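Putative exported protein (Bacteroides fragilis, PDB 3FZX) is of unknown function but binds calcium ions and has a YmcC-like, LolA/LolB-related barrel fold, consistent with lipid binding. Local coordinates at residues F88-N93 with M172-P177; D126-L131 with R140-V145; K182-E187 with Y201-E206. One frame throughout, in Å; residues are numbered along the deposited sequence. Where two conformers were deposited one is given.

Interaction 1 of 3, residues F88-N93 with M172-P177; sequences FPTALN and MNIWTP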
loop_
_atom_site.group_PDB
_atom_site.type_symbol
_atom_site.label_atom_id
_atom_site.label_comp_id
_atom_site.label_asym_id
_atom_site.label_seq_id
_atom_site.Cartn_x
_atom_site.Cartn_y
_atom_site.Cartn_z
ATOM N N PHE A 88 9.216 -9.518 -12.936
ATOM C CA PHE A 88 10.558 -9.248 -13.478
ATOM C C PHE A 88 11.467 -10.418 -13.064
ATOM O O PHE A 88 11.304 -10.956 -11.980
ATOM C CB PHE A 88 11.089 -7.919 -12.950
ATOM C CG PHE A 88 10.330 -6.686 -13.450
ATOM C CD1 PHE A 88 9.168 -6.781 -14.238
ATOM C CD2 PHE A 88 10.767 -5.409 -13.080
ATOM C CE1 PHE A 88 8.493 -5.635 -14.669
ATOM C CE2 PHE A 88 10.088 -4.254 -13.507
ATOM C CZ PHE A 88 8.947 -4.374 -14.294
ATOM N N PRO A 89 12.398 -10.849 -13.934
ATOM C CA PRO A 89 13.223 -12.020 -13.608
ATOM C C PRO A 89 14.011 -11.967 -12.283
ATOM O O PRO A 89 14.113 -12.985 -11.580
ATOM C CB PRO A 89 14.195 -12.087 -14.793
ATOM C CG PRO A 89 13.445 -11.514 -15.913
ATOM C CD PRO A 89 12.614 -10.410 -15.327
ATOM N N THR A 90 14.561 -10.799 -11.960
ATOM C CA THR A 90 15.300 -10.601 -10.697
ATOM C C THR A 90 14.399 -10.945 -9.533
ATOM O O THR A 90 14.814 -11.612 -8.607
ATOM C CB THR A 90 15.846 -9.140 -10.557
ATOM O OG1 THR A 90 16.725 -8.875 -11.651
ATOM C CG2 THR A 90 16.607 -8.924 -9.248
ATOM N N ALA A 91 13.141 -10.547 -9.629
ATOM C CA ALA A 91 12.167 -10.822 -8.591
ATOM C C ALA A 91 11.832 -12.310 -8.532
ATOM O O ALA A 91 11.941 -12.957 -7.474
ATOM C CB ALA A 91 10.929 -10.002 -8.838
ATOM N N LEU A 92 11.452 -12.859 -9.686
ATOM C CA LEU A 92 11.045 -14.255 -9.769
ATOM C C LEU A 92 12.133 -15.167 -9.230
ATOM O O LEU A 92 11.860 -16.074 -8.446
ATOM C CB LEU A 92 10.701 -14.639 -11.217
ATOM C CG LEU A 92 9.452 -13.951 -11.761
ATOM C CD1 LEU A 92 9.325 -14.166 -13.285
ATOM C CD2 LEU A 92 8.233 -14.466 -10.945
ATOM N N ASN A 93 13.364 -14.877 -9.630
ATOM C CA ASN A 93 14.520 -15.690 -9.269
ATOM C C ASN A 93 14.983 -15.594 -7.823
ATOM O O ASN A 93 15.769 -16.414 -7.408
ATOM C CB ASN A 93 15.691 -15.393 -10.219
ATOM C CG ASN A 93 15.428 -15.899 -11.648
ATOM O OD1 ASN A 93 14.448 -16.581 -11.890
ATOM N ND2 ASN A 93 16.299 -15.560 -12.583
HETATM N N MSE A 172 12.276 1.655 -15.343
HETATM C CA MSE A 172 12.494 1.023 -14.045
HETATM C C MSE A 172 13.962 0.857 -13.635
HETATM O O MSE A 172 14.858 0.824 -14.476
HETATM C CB MSE A 172 11.722 -0.303 -13.908
HETATM C CG MSE A 172 12.496 -1.540 -14.221
HETATM SE SE MSE A 172 12.429 -1.876 -16.082
HETATM C CE MSE A 172 11.191 -3.391 -16.133
ATOM N N ASN A 173 14.153 0.847 -12.316
ATOM C CA ASN A 173 15.442 0.597 -11.690
ATOM C C ASN A 173 15.247 -0.608 -10.785
ATOM O O ASN A 173 14.280 -0.666 -10.015
ATOM C CB ASN A 173 15.910 1.808 -10.881
ATOM C CG ASN A 173 16.275 2.994 -11.763
ATOM O OD1 ASN A 173 16.338 2.880 -12.990
ATOM N ND2 ASN A 173 16.523 4.136 -11.141
ATOM N N ILE A 174 16.135 -1.589 -10.917
ATOM C CA ILE A 174 16.086 -2.805 -10.110
ATOM C C ILE A 174 17.412 -2.930 -9.371
ATOM O O ILE A 174 18.463 -3.002 -9.997
ATOM C CB ILE A 174 15.917 -4.032 -10.977
ATOM C CG1 ILE A 174 14.657 -3.903 -11.834
ATOM C CG2 ILE A 174 15.948 -5.297 -10.098
ATOM C CD1 ILE A 174 14.707 -4.721 -13.110
ATOM N N TRP A 175 17.365 -2.923 -8.050
ATOM C CA TRP A 175 18.546 -3.030 -7.236
ATOM C C TRP A 175 18.460 -4.254 -6.353
ATOM O O TRP A 175 17.411 -4.541 -5.803
ATOM C CB TRP A 175 18.652 -1.814 -6.362
ATOM C CG TRP A 175 19.844 -1.874 -5.452
ATOM C CD1 TRP A 175 21.086 -1.440 -5.737
ATOM C CD2 TRP A 175 19.903 -2.424 -4.123
ATOM N NE1 TRP A 175 21.920 -1.669 -4.687
ATOM C CE2 TRP A 175 21.229 -2.281 -3.678
ATOM C CE3 TRP A 175 18.967 -3.036 -3.277
ATOM C CZ2 TRP A 175 21.657 -2.703 -2.398
ATOM C CZ3 TRP A 175 19.386 -3.470 -2.010
ATOM C CH2 TRP A 175 20.723 -3.308 -1.588
ATOM N N THR A 176 19.553 -4.998 -6.269
ATOM C CA THR A 176 19.773 -6.023 -5.240
ATOM C C THR A 176 21.160 -5.693 -4.714
ATOM O O THR A 176 21.861 -4.876 -5.314
ATOM C CB THR A 176 19.823 -7.470 -5.775
ATOM O OG1 THR A 176 21.036 -7.661 -6.532
ATOM C CG2 THR A 176 18.625 -7.780 -6.604
ATOM N N PRO A 177 21.553 -6.297 -3.574
ATOM C CA PRO A 177 22.921 -6.080 -3.084
ATOM C C PRO A 177 24.005 -6.521 -4.077
ATOM O O PRO A 177 25.107 -6.034 -3.982
ATOM C CB PRO A 177 22.984 -6.942 -1.820
ATOM C CG PRO A 177 21.549 -7.051 -1.385
ATOM C CD PRO A 177 20.759 -7.109 -2.631
#

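Interaction 2 of 3, residues D126-L131 with R140-V145; sequences DGTLRL and RAEISV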
loop_
_atom_site.group_PDB
_atom_site.type_symbol
_atom_site.label_atom_id
_atom_site.label_comp_id
_atom_site.label_asym_id
_atom_site.label_seq_id
_atom_site.Cartn_x
_atom_site.Cartn_y
_atom_site.Cartn_z
ATOM N N ASP A 126 4.201 7.041 -9.865
ATOM C CA ASP A 126 5.350 6.184 -9.710
ATOM C C ASP A 126 5.097 5.221 -8.545
ATOM O O ASP A 126 4.226 5.460 -7.721
ATOM C CB ASP A 126 6.605 7.026 -9.415
ATOM C CG ASP A 126 6.971 7.959 -10.549
ATOM O OD1 ASP A 126 6.471 7.813 -11.677
ATOM O OD2 ASP A 126 7.758 8.872 -10.303
ATOM N N GLY A 127 5.870 4.145 -8.460
ATOM C CA GLY A 127 5.737 3.242 -7.331
ATOM C C GLY A 127 6.979 2.432 -7.125
ATOM O O GLY A 127 7.735 2.224 -8.074
ATOM N N THR A 128 7.181 1.989 -5.878
ATOM C CA THR A 128 8.345 1.188 -5.508
ATOM C C THR A 128 7.907 -0.085 -4.780
ATOM O O THR A 128 7.128 -0.042 -3.827
ATOM C CB THR A 128 9.308 1.997 -4.647
ATOM O OG1 THR A 128 9.695 3.148 -5.392
ATOM C CG2 THR A 128 10.549 1.186 -4.268
ATOM N N LEU A 129 8.379 -1.214 -5.287
ATOM C CA LEU A 129 8.155 -2.512 -4.683
ATOM C C LEU A 129 9.474 -2.981 -4.092
ATOM O O LEU A 129 10.498 -2.953 -4.772
ATOM C CB LEU A 129 7.671 -3.514 -5.743
ATOM C CG LEU A 129 7.381 -4.934 -5.281
ATOM C CD1 LEU A 129 6.183 -5.016 -4.331
ATOM C CD2 LEU A 129 7.205 -5.800 -6.517
ATOM N N ARG A 130 9.441 -3.414 -2.833
ATOM C CA ARG A 130 10.607 -3.996 -2.171
ATOM C C ARG A 130 10.291 -5.434 -1.768
ATOM O O ARG A 130 9.211 -5.705 -1.243
ATOM C CB ARG A 130 11.007 -3.148 -0.958
ATOM C CG ARG A 130 11.655 -1.790 -1.393
ATOM C CD ARG A 130 11.788 -0.855 -0.260
ATOM N NE ARG A 130 12.604 0.312 -0.587
ATOM C CZ ARG A 130 12.861 1.325 0.233
ATOM N NH1 ARG A 130 12.334 1.369 1.454
ATOM N NH2 ARG A 130 13.650 2.313 -0.173
ATOM N N LEU A 131 11.230 -6.350 -2.036
ATOM C CA LEU A 131 11.095 -7.748 -1.648
ATOM C C LEU A 131 12.237 -8.099 -0.701
ATOM O O LEU A 131 13.340 -7.567 -0.804
ATOM C CB LEU A 131 11.102 -8.675 -2.871
ATOM C CG LEU A 131 10.080 -8.328 -3.960
ATOM C CD1 LEU A 131 10.636 -7.339 -4.961
ATOM C CD2 LEU A 131 9.598 -9.578 -4.672
ATOM N N ARG A 140 17.396 -9.586 -0.760
ATOM C CA ARG A 140 16.369 -8.570 -0.947
ATOM C C ARG A 140 16.519 -7.835 -2.276
ATOM O O ARG A 140 17.564 -7.908 -2.924
ATOM C CB ARG A 140 16.408 -7.571 0.199
ATOM C CG ARG A 140 17.650 -6.767 0.322
ATOM C CD ARG A 140 17.605 -5.975 1.607
ATOM N NE ARG A 140 18.685 -4.996 1.682
ATOM C CZ ARG A 140 19.966 -5.287 1.942
ATOM N NH1 ARG A 140 20.390 -6.535 2.117
ATOM N NH2 ARG A 140 20.842 -4.320 1.989
ATOM N N ALA A 141 15.484 -7.090 -2.648
ATOM C CA ALA A 141 15.469 -6.379 -3.913
ATOM C C ALA A 141 14.533 -5.184 -3.830
ATOM O O ALA A 141 13.603 -5.188 -3.034
ATOM C CB ALA A 141 14.999 -7.339 -5.022
ATOM N N GLU A 142 14.788 -4.182 -4.663
ATOM C CA GLU A 142 13.894 -3.041 -4.850
ATOM C C GLU A 142 13.621 -2.821 -6.340
ATOM O O GLU A 142 14.573 -2.757 -7.146
ATOM C CB GLU A 142 14.503 -1.786 -4.276
ATOM C CG GLU A 142 13.636 -0.529 -4.460
ATOM C CD GLU A 142 14.287 0.714 -3.876
ATOM O OE1 GLU A 142 14.161 0.971 -2.670
ATOM O OE2 GLU A 142 14.917 1.462 -4.634
ATOM N N ILE A 143 12.339 -2.715 -6.705
ATOM C CA ILE A 143 11.950 -2.399 -8.098
ATOM C C ILE A 143 11.199 -1.065 -8.127
ATOM O O ILE A 143 10.082 -0.953 -7.599
ATOM C CB ILE A 143 11.069 -3.475 -8.763
ATOM C CG1 ILE A 143 11.738 -4.863 -8.723
ATOM C CG2 ILE A 143 10.828 -3.107 -10.263
ATOM C CD1 ILE A 143 10.789 -6.022 -9.059
ATOM N N SER A 144 11.817 -0.062 -8.723
ATOM C CA SER A 144 11.217 1.260 -8.825
ATOM C C SER A 144 10.674 1.455 -10.229
ATOM O O SER A 144 11.410 1.279 -11.201
ATOM C CB SER A 144 12.257 2.327 -8.525
ATOM O OG SER A 144 11.607 3.550 -8.225
ATOM N N VAL A 145 9.383 1.781 -10.335
ATOM C CA VAL A 145 8.710 2.007 -11.644
ATOM C C VAL A 145 8.352 3.488 -11.697
ATOM O O VAL A 145 7.772 4.039 -10.749
ATOM C CB VAL A 145 7.453 1.137 -11.819
ATOM C CG1 VAL A 145 6.753 1.415 -13.153
ATOM C CG2 VAL A 145 7.823 -0.350 -11.719
#

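Interaction 3 of 3, residues K182-E187 with Y201-E206; sequences KGYGYE and YNNKKE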
loop_
_atom_site.group_PDB
_atom_site.type_symbol
_atom_site.label_atom_id
_atom_site.label_comp_id
_atom_site.label_asym_id
_atom_site.label_seq_id
_atom_site.Cartn_x
_atom_site.Cartn_y
_atom_site.Cartn_z
ATOM N N LYS A 182 19.116 -1.208 -15.011
ATOM C CA LYS A 182 18.275 -0.095 -15.454
ATOM C C LYS A 182 17.621 -0.489 -16.756
ATOM O O LYS A 182 18.238 -1.137 -17.605
ATOM C CB LYS A 182 19.094 1.171 -15.638
ATOM C CG LYS A 182 19.560 1.730 -14.321
ATOM C CD LYS A 182 20.300 3.052 -14.454
ATOM C CE LYS A 182 20.704 3.574 -13.071
ATOM N NZ LYS A 182 20.953 5.048 -13.052
ATOM N N GLY A 183 16.357 -0.135 -16.918
ATOM C CA GLY A 183 15.667 -0.475 -18.157
ATOM C C GLY A 183 14.330 0.194 -18.323
ATOM O O GLY A 183 14.020 1.167 -17.653
ATOM N N TYR A 184 13.543 -0.342 -19.240
ATOM C CA TYR A 184 12.230 0.200 -19.539
ATOM C C TYR A 184 11.300 -0.971 -19.895
ATOM O O TYR A 184 11.748 -2.120 -20.055
ATOM C CB TYR A 184 12.315 1.299 -20.623
ATOM C CG TYR A 184 12.607 0.819 -22.008
ATOM C CD1 TYR A 184 13.917 0.643 -22.444
ATOM C CD2 TYR A 184 11.567 0.527 -22.898
ATOM C CE1 TYR A 184 14.192 0.171 -23.737
ATOM C CE2 TYR A 184 11.833 0.060 -24.196
ATOM C CZ TYR A 184 13.143 -0.115 -24.599
ATOM O OH TYR A 184 13.409 -0.562 -25.871
ATOM N N GLY A 185 10.003 -0.709 -19.926
ATOM C CA GLY A 185 9.045 -1.767 -20.227
ATOM C C GLY A 185 7.765 -1.235 -20.805
ATOM O O GLY A 185 7.550 -0.029 -20.849
ATOM N N TYR A 186 6.935 -2.150 -21.280
ATOM C CA TYR A 186 5.602 -1.831 -21.736
ATOM C C TYR A 186 4.630 -2.749 -21.022
ATOM O O TYR A 186 4.952 -3.900 -20.712
ATOM C CB TYR A 186 5.459 -2.083 -23.229
ATOM C CG TYR A 186 6.335 -1.234 -24.129
ATOM C CD1 TYR A 186 6.017 0.092 -24.417
ATOM C CD2 TYR A 186 7.442 -1.786 -24.763
ATOM C CE1 TYR A 186 6.842 0.876 -25.273
ATOM C CE2 TYR A 186 8.254 -1.029 -25.618
ATOM C CZ TYR A 186 7.946 0.285 -25.866
ATOM O OH TYR A 186 8.766 0.984 -26.689
ATOM N N GLU A 187 3.434 -2.254 -20.757
ATOM C CA GLU A 187 2.360 -3.129 -20.319
ATOM C C GLU A 187 1.031 -2.733 -20.948
ATOM O O GLU A 187 0.812 -1.580 -21.380
ATOM C CB GLU A 187 2.289 -3.296 -18.794
ATOM C CG GLU A 187 1.980 -2.083 -17.992
ATOM C CD GLU A 187 2.059 -2.357 -16.464
ATOM O OE1 GLU A 187 2.919 -3.151 -16.012
ATOM O OE2 GLU A 187 1.272 -1.760 -15.703
ATOM N N TYR A 201 12.775 -4.584 -21.095
ATOM C CA TYR A 201 14.007 -4.316 -21.865
ATOM C C TYR A 201 15.084 -3.711 -20.984
ATOM O O TYR A 201 14.772 -3.079 -19.985
ATOM C CB TYR A 201 13.728 -3.316 -22.978
ATOM C CG TYR A 201 12.722 -3.810 -23.979
ATOM C CD1 TYR A 201 11.370 -3.642 -23.747
ATOM C CD2 TYR A 201 13.115 -4.466 -25.153
ATOM C CE1 TYR A 201 10.428 -4.098 -24.639
ATOM C CE2 TYR A 201 12.161 -4.924 -26.067
ATOM C CZ TYR A 201 10.819 -4.738 -25.781
ATOM O OH TYR A 201 9.821 -5.167 -26.607
ATOM N N ASN A 202 16.357 -3.890 -21.357
ATOM C CA ASN A 202 17.456 -3.176 -20.679
ATOM C C ASN A 202 17.635 -1.866 -21.409
ATOM O O ASN A 202 16.985 -1.641 -22.442
ATOM C CB ASN A 202 18.775 -3.985 -20.632
ATOM C CG ASN A 202 19.372 -4.299 -22.008
ATOM O OD1 ASN A 202 18.971 -3.780 -23.070
ATOM N ND2 ASN A 202 20.347 -5.186 -21.985
ATOM N N ASN A 203 18.550 -1.018 -20.950
ATOM C CA ASN A 203 18.674 0.278 -21.622
ATOM C C ASN A 203 19.328 0.274 -22.998
ATOM O O ASN A 203 19.401 1.311 -23.626
ATOM C CB ASN A 203 19.140 1.391 -20.677
ATOM C CG ASN A 203 17.956 2.020 -19.899
ATOM O OD1 ASN A 203 16.805 2.009 -20.371
ATOM N ND2 ASN A 203 18.238 2.570 -18.716
ATOM N N LYS A 204 19.706 -0.903 -23.494
ATOM C CA LYS A 204 20.178 -1.049 -24.871
ATOM C C LYS A 204 19.034 -1.452 -25.802
ATOM O O LYS A 204 19.241 -1.650 -26.974
ATOM C CB LYS A 204 21.299 -2.081 -24.965
ATOM C CG LYS A 204 22.478 -1.835 -24.021
ATOM C CD LYS A 204 23.783 -2.421 -24.594
ATOM C CE LYS A 204 24.845 -2.563 -23.514
ATOM N NZ LYS A 204 26.190 -2.744 -24.099
ATOM N N LYS A 205 17.817 -1.560 -25.270
ATOM C CA LYS A 205 16.626 -1.928 -26.065
ATOM C C LYS A 205 16.619 -3.414 -26.415
ATOM O O LYS A 205 16.017 -3.825 -27.404
ATOM C CB LYS A 205 16.453 -1.059 -27.333
ATOM C CG LYS A 205 16.599 0.458 -27.101
ATOM C CD LYS A 205 16.491 1.250 -28.401
ATOM C CE LYS A 205 17.303 2.556 -28.360
ATOM N NZ LYS A 205 17.693 2.995 -29.741
ATOM N N GLU A 206 17.263 -4.216 -25.574
ATOM C CA GLU A 206 17.311 -5.653 -25.756
ATOM C C GLU A 206 16.278 -6.269 -24.836
ATOM O O GLU A 206 16.324 -6.044 -23.607
ATOM C CB GLU A 206 18.691 -6.176 -25.379
ATOM C CG GLU A 206 19.816 -5.685 -26.314
ATOM C CD GLU A 206 21.225 -5.873 -25.748
ATOM O OE1 GLU A 206 21.397 -5.965 -24.509
ATOM O OE2 GLU A 206 22.171 -5.898 -26.558
#

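Interaction 1 of 3, residues F88-N93 with M172-P177
Thr90 meets Ile174 and Thr176 through its methyl because its first torsion (chi1 -60° to OG1) leaves CG2 anti to the backbone N, on the side of the strand. Phe88, just ahead of the helix, has CG anti to its carbonyl carbon (chi1 -67°), and its ring reaches toward Met172 and Ile174, both meeting it obliquely. The methyls of the two threonines reach toward each other tip to tip, with Thr90 CG2 3.5 Å from Thr176 CG2. The same Thr90 CG2 lies 3.8 Å from CG2 of Ile174, whose side chain slides past it in the opposite direction. The other branch of Ile174 serves Phe88: CD1 comes within 4.0 Å of Phe88 CD2. Met172, a selenomethionine in this crystal, is bent along its chain and sets CG 3.7 Å from Phe88 CE2. Its selenium stands 5.1 Å from the centre of the Phe88 ring in an oblique Met-aromatic contact; the terminal CE is modelled too close to the ring, and its exact place is doubtful. Between these segments the contact is thus apolar, while Thr176 OG1 turns to the backbone N of Glu179. Residues 172-175 are paired with strands 136-158 and 180-190, and helix 89-94 packs against this part of the barrel sheet: Phe88 also touches Ile143 and Gln200, and Thr90 touches Ile181.

Interaction 2 of 3, residues D126-L131 with R140-V145
Arg130 grips Glu142 side-on with two nitrogens, both to one oxygen. NE donates at 2.7 Å to Glu142 OE1, which offers its anti lone pair, and NH2 meets the same OE1 at 2.9 Å, nearly in line with its C-O bond. The guanidinium and carboxylate planes differ by only 10°, so this salt bridge is almost flat. Glu142 gets there with CG anti to its backbone N (chi1 179°), its chain lying beside that of Arg130 and pointing the same way; on the way it packs CG 3.5 Å from Thr128 CG2. The guanidinium has further partners on the second subunit: NH1 forms a salt bridge with Glu49 of that subunit, and NH2 is bonded to its Ser46 OG and Cys73 O. Thr128 O accepts from Arg72 of that subunit, and Thr128 N donates to Asp104 of its own chain. Thr128 OG1 and Ser144 OG share a weak hydrogen bond at 3.4 Å, either able to donate.

The backbones form a regular antiparallel hairpin. Gly127 with Val145, Leu129 with Ile143 and Leu131 with Ala141 are the hydrogen-bonded pairs, each joined by two N-H...O bonds; the shortest runs 2.7 Å from Ile143 N to Leu129 O. On the opposite face from the salt bridge, Leu131 CD1 lies 4.3 Å from Ile143 CD1, among apolar neighbours from helix 89-94 and strand 99-107.

The hairpin therefore has an apolar face toward the protein's own core and a polar face whose arginine is paired with Glu142 and with Glu49 of the other subunit, which probably offsets its charge where it is buried at the interface.

Interaction 3 of 3, residues K182-E187 with Y201-E206
Asn202, paired with Gly183 across the hairpin, offers OD1 to two backbone donors that arrive from opposite faces of its amide: Lys204 N at 3.0 Å and Glu206 N at 3.1 Å. The first bond makes an Asx turn. Asn202 CG sits between the backbone N and the carbonyl carbon (chi1 63°), which leaves its amide beside the turn that follows. The other end of the amide is held too, ND2 giving a nearly straight bond (173°) of 2.8 Å to Glu206 OE1. With both ends engaged, the amide's rotation is probably fixed, and together with the backbone bonds from Lys205 N to Asn202 O and from Asn202 N to Glu206 O it braces the type I turn from Asn202 to Lys205 that leads into strand 207-217.

Beside this turn, Tyr184 and Tyr201 form a hydrogen-bonded antiparallel pair, with Tyr201 N bonded to Tyr184 O at 2.9 Å and Tyr184 N returning a bond to Tyr201 O. Their rings lie on the same side of the sheet, almost parallel (9°) but slid apart, with centroids 5.0 Å from each other and little overlap. What meets the Tyr184 face is Tyr201 CB, a CH-pi contact 3.8 Å from the ring centroid; Tyr184 OH in turn stands above the Tyr201 ring, near its rim. That hydroxyl oxygen also touches Lys205 CB at 3.4 Å. Asn203 OD1 approaches the Tyr184 ring at its edge, the amide almost coplanar with the ring. Tyr186 completes the cluster, its CD2 meeting Tyr201 CE1 at 3.8 Å.

Lys169 and Lys167 make cation-pi contacts with Tyr184 and Tyr186, and Tyr201 OH bonds Glu199. Aromatic faces are thus combined with nearby charge on the protein surface, where the lysines probably polarise the rings.

All three contacts belong to one antiparallel barrel, in which strands 127-133, 136-158, 161-175, 180-190 and 194-202 lie side by side in chain order. Interactions 1 and 2 have centres about 8 Å apart and touch where strand 161-175 pairs with strand 136-158; interaction 2 is nested within the chain loop that interaction 1 closes. Interaction 3 follows in series, its centre about 13 Å from that of interaction 1, which it meets through Met172 and Gly183; it does not touch interaction 2. Interaction 1 thus joins the helix to the sheet between two hairpins, one contributing to the dimer interface and the other lying at the surface.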